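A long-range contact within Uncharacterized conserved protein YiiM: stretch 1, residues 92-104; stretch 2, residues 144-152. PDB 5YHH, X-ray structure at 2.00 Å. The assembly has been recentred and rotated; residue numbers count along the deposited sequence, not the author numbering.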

# COMPACT_ATOMS: atom_id res chain seq x y z
N ASN A 92 3.27 3.82 6.21
CA ASN A 92 3.44 5.28 6.38
C ASN A 92 2.13 5.95 6.73
O ASN A 92 2.08 6.84 7.61
CB ASN A 92 3.98 5.92 5.10
CG ASN A 92 5.27 5.31 4.63
OD1 ASN A 92 5.29 4.38 3.81
ND2 ASN A 92 6.37 5.79 5.20
N TRP A 93 1.06 5.52 6.06
CA TRP A 93 -0.27 6.14 6.17
C TRP A 93 -1.28 5.06 6.56
O TRP A 93 -1.48 4.09 5.83
CB TRP A 93 -0.70 6.70 4.82
CG TRP A 93 0.00 7.93 4.33
CD1 TRP A 93 1.10 8.54 4.87
CD2 TRP A 93 -0.31 8.64 3.14
NE1 TRP A 93 1.48 9.61 4.08
CE2 TRP A 93 0.61 9.70 3.02
CE3 TRP A 93 -1.31 8.50 2.17
CZ2 TRP A 93 0.57 10.62 1.96
CZ3 TRP A 93 -1.36 9.39 1.14
CH2 TRP A 93 -0.42 10.45 1.03
N THR A 94 -1.87 5.22 7.74
CA THR A 94 -2.99 4.44 8.16
C THR A 94 -4.23 5.14 7.65
O THR A 94 -4.47 6.30 7.95
CB THR A 94 -3.06 4.34 9.69
OG1 THR A 94 -1.81 3.87 10.17
CG2 THR A 94 -4.19 3.38 10.08
N LEU A 95 -5.02 4.42 6.87
CA LEU A 95 -6.14 5.03 6.19
C LEU A 95 -7.45 4.71 6.85
O LEU A 95 -7.58 3.73 7.61
CB LEU A 95 -6.17 4.56 4.75
CG LEU A 95 -4.98 4.88 3.84
CD1 LEU A 95 -5.34 4.57 2.35
CD2 LEU A 95 -4.51 6.32 4.00
N LEU A 96 -8.43 5.56 6.59
CA LEU A 96 -9.83 5.29 6.92
C LEU A 96 -10.69 5.56 5.67
O LEU A 96 -10.46 6.55 4.96
CB LEU A 96 -10.27 6.17 8.10
CG LEU A 96 -11.69 5.96 8.59
CD1 LEU A 96 -11.80 4.60 9.35
CD2 LEU A 96 -12.08 7.16 9.49
N GLY A 97 -11.65 4.68 5.40
CA GLY A 97 -12.57 4.83 4.27
C GLY A 97 -12.09 4.38 2.90
O GLY A 97 -12.77 4.63 1.91
N LEU A 98 -10.91 3.76 2.82
CA LEU A 98 -10.36 3.31 1.54
C LEU A 98 -9.80 1.91 1.71
O LEU A 98 -8.73 1.73 2.31
CB LEU A 98 -9.25 4.25 1.05
CG LEU A 98 -9.69 5.67 0.61
CD1 LEU A 98 -8.62 6.70 0.89
CD2 LEU A 98 -10.08 5.73 -0.87
N THR A 99 -10.56 0.92 1.23
CA THR A 99 -10.12 -0.47 1.23
C THR A 99 -9.73 -0.94 -0.20
O THR A 99 -9.96 -0.23 -1.19
CB THR A 99 -11.21 -1.41 1.76
OG1 THR A 99 -12.30 -1.38 0.84
CG2 THR A 99 -11.68 -1.01 3.16
N GLU A 100 -9.17 -2.14 -0.29
CA GLU A 100 -8.65 -2.69 -1.55
C GLU A 100 -9.75 -2.88 -2.61
O GLU A 100 -9.47 -2.92 -3.80
CB GLU A 100 -7.93 -4.02 -1.30
CG GLU A 100 -6.68 -3.92 -0.41
CD GLU A 100 -7.01 -3.94 1.11
OE1 GLU A 100 -8.22 -3.90 1.48
OE2 GLU A 100 -6.05 -3.96 1.92
N ASP A 101 -11.01 -3.00 -2.18
CA ASP A 101 -12.15 -3.17 -3.10
C ASP A 101 -12.55 -1.85 -3.76
O ASP A 101 -13.14 -1.86 -4.83
CB ASP A 101 -13.40 -3.70 -2.36
CG ASP A 101 -13.28 -5.16 -1.97
OD1 ASP A 101 -12.82 -6.00 -2.77
OD2 ASP A 101 -13.70 -5.45 -0.84
N ASP A 102 -12.25 -0.73 -3.10
CA ASP A 102 -12.69 0.59 -3.55
C ASP A 102 -11.57 1.39 -4.22
O ASP A 102 -11.86 2.34 -4.93
CB ASP A 102 -13.12 1.44 -2.37
CG ASP A 102 -14.23 0.81 -1.55
OD1 ASP A 102 -15.15 0.18 -2.15
OD2 ASP A 102 -14.14 0.96 -0.29
N VAL A 103 -10.32 1.05 -3.95
CA VAL A 103 -9.19 1.80 -4.49
C VAL A 103 -8.72 1.11 -5.78
O VAL A 103 -8.57 -0.12 -5.83
CB VAL A 103 -8.05 1.85 -3.47
CG1 VAL A 103 -6.77 2.45 -4.07
CG2 VAL A 103 -8.50 2.60 -2.24
N CYS A 104 -8.47 1.92 -6.81
CA CYS A 104 -8.08 1.40 -8.12
C CYS A 104 -6.69 1.82 -8.52
O CYS A 104 -6.21 2.89 -8.15
CB CYS A 104 -9.08 1.86 -9.19
SG CYS A 104 -10.70 1.09 -8.99
N THR A 144 -6.62 -13.37 2.67
CA THR A 144 -7.75 -12.47 2.91
C THR A 144 -7.79 -11.33 1.90
O THR A 144 -8.83 -10.70 1.73
CB THR A 144 -7.67 -11.88 4.33
OG1 THR A 144 -6.42 -11.15 4.50
CG2 THR A 144 -7.77 -12.99 5.35
N GLY A 145 -6.64 -11.00 1.30
CA GLY A 145 -6.52 -9.80 0.45
C GLY A 145 -6.43 -8.49 1.23
O GLY A 145 -6.53 -7.41 0.63
N LYS A 146 -6.18 -8.56 2.54
CA LYS A 146 -6.10 -7.38 3.41
C LYS A 146 -4.66 -6.92 3.46
O LYS A 146 -3.99 -7.00 4.49
CB LYS A 146 -6.65 -7.69 4.81
CG LYS A 146 -8.11 -8.15 4.79
CD LYS A 146 -8.63 -8.53 6.19
CE LYS A 146 -10.03 -9.25 6.17
NZ LYS A 146 -11.12 -8.34 5.81
N SER A 147 -4.22 -6.40 2.32
CA SER A 147 -2.80 -6.15 2.04
C SER A 147 -2.40 -4.70 2.10
O SER A 147 -1.22 -4.37 2.31
CB SER A 147 -2.48 -6.65 0.62
OG SER A 147 -3.18 -5.88 -0.37
N GLY A 148 -3.35 -3.81 1.85
CA GLY A 148 -2.98 -2.41 1.55
C GLY A 148 -2.27 -2.27 0.20
O GLY A 148 -2.30 -3.16 -0.63
N PHE A 149 -1.65 -1.11 -0.02
CA PHE A 149 -1.21 -0.71 -1.37
C PHE A 149 -0.24 0.46 -1.26
O PHE A 149 -0.14 1.12 -0.21
CB PHE A 149 -2.41 -0.35 -2.28
CG PHE A 149 -3.52 0.43 -1.55
CD1 PHE A 149 -3.40 1.78 -1.35
CD2 PHE A 149 -4.59 -0.22 -1.01
CE1 PHE A 149 -4.39 2.49 -0.66
CE2 PHE A 149 -5.60 0.49 -0.30
CZ PHE A 149 -5.48 1.84 -0.14
N TYR A 150 0.46 0.74 -2.35
CA TYR A 150 1.38 1.84 -2.36
C TYR A 150 0.86 2.97 -3.24
O TYR A 150 0.12 2.73 -4.19
CB TYR A 150 2.71 1.39 -2.96
CG TYR A 150 3.57 0.54 -2.08
CD1 TYR A 150 3.49 -0.84 -2.13
CD2 TYR A 150 4.52 1.13 -1.26
CE1 TYR A 150 4.32 -1.63 -1.36
CE2 TYR A 150 5.37 0.34 -0.49
CZ TYR A 150 5.24 -1.02 -0.52
OH TYR A 150 6.05 -1.77 0.24
N PHE A 151 1.35 4.17 -2.94
CA PHE A 151 1.25 5.34 -3.82
C PHE A 151 2.63 5.81 -4.26
O PHE A 151 3.61 5.76 -3.50
CB PHE A 151 0.67 6.54 -3.06
CG PHE A 151 -0.71 6.36 -2.50
CD1 PHE A 151 -1.83 6.63 -3.27
CD2 PHE A 151 -0.88 6.01 -1.17
CE1 PHE A 151 -3.12 6.51 -2.72
CE2 PHE A 151 -2.15 5.90 -0.62
CZ PHE A 151 -3.27 6.14 -1.39
N ARG A 152 2.67 6.34 -5.48
CA ARG A 152 3.76 7.21 -5.93
C ARG A 152 3.32 8.66 -5.68
O ARG A 152 2.12 8.97 -5.58
CB ARG A 152 4.07 6.97 -7.42
CG ARG A 152 2.95 7.34 -8.40
CD ARG A 152 3.47 7.32 -9.86
NE ARG A 152 3.93 5.97 -10.22
CZ ARG A 152 3.14 4.96 -10.60
NH1 ARG A 152 1.84 5.13 -10.76
NH2 ARG A 152 3.68 3.79 -10.89

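The two stretches, at least 45 residues apart in sequence wherever they touch, meet through one buried carboxylate and a row of apolar side chains, which together remove 402 Å² of surface. Strand 93-96 and the loop that follows it supply one side of the contact; the other is the turn after Gly-145 and the beginning of the strand at Phe-149.

The polar part of the contact centres on Glu-100. Its CA-to-CB bond points sideways relative to the second stretch, but chi1 in m and chi2 in p fold the chain so that the carboxylate reaches the turn at 145-148. There the backbone N of Gly-148 donates a hydrogen bond to OE2 of Glu-100, with an N...O distance of 2.7 Å and an N-H...O angle of 160°. The N of Ser-147 also lies 3.1 Å from OE2 of Glu-100, so that two successive amide nitrogens sit close to the same oxygen. The other carboxylate oxygen, OE1, is hydrogen-bonded elsewhere in the structure, and this buried acid is therefore engaged through both of its oxygens. Glutamate suits the position because its side chain is long enough to span the gap between backbones whose nearest CA atoms, those of Glu-100 and Gly-148, are 6.5 Å apart.

Further hydrogen bonds lie within each stretch. Around Glu-100, the O of Thr-99 accepts from the N of Asp-102 at 3.0 Å and from the N of Val-103 at 3.1 Å, closing a turn. In the second stretch, OG of Ser-147 donates to the O of Gly-148 at 2.9 Å, and N of Lys-146 donates to OG1 of Thr-144 at 3.3 Å. Gly-145 and Gly-148 both have positive phi, a conformation that favours glycine in its own right; Gly-145 is also where the chain leaves the preceding helix.

The apolar part is built largely around Phe-149, a buried residue whose CA-to-CB bond points toward the first stretch. CG1 of Val-103 lies over one face of its ring, 4.2 Å from the centroid and 11° off the ring normal, a CH-pi contact, while CG2 of Val-103 comes within 3.8 Å of CZ of Phe-149. CD1 of Leu-95 packs 3.7 Å from the same CZ of Phe-149. At the ring edge, CG of Glu-100 is 4.3 Å from CD2 of Phe-149, so the aliphatic part of the glutamate adds to the packing while its carboxylate serves the turn. A broad, flat phenyl group can meet all of these neighbours at once, and the branched Val-103 presents both methyls to it.

Farther along the strand, Phe-151 extends the apolar surface to Trp-93. CE3 of Trp-93 and CE2 of Phe-151 are 3.9 Å apart; the six-membered ring of Trp-93 and the Phe-151 ring have centroids 5.4 Å apart and planes inclined at 46°, an oblique aromatic pair. Both residues are buried, the CA-to-CB bond of each points toward the other stretch, and their large rings let them reach each other from the two strands.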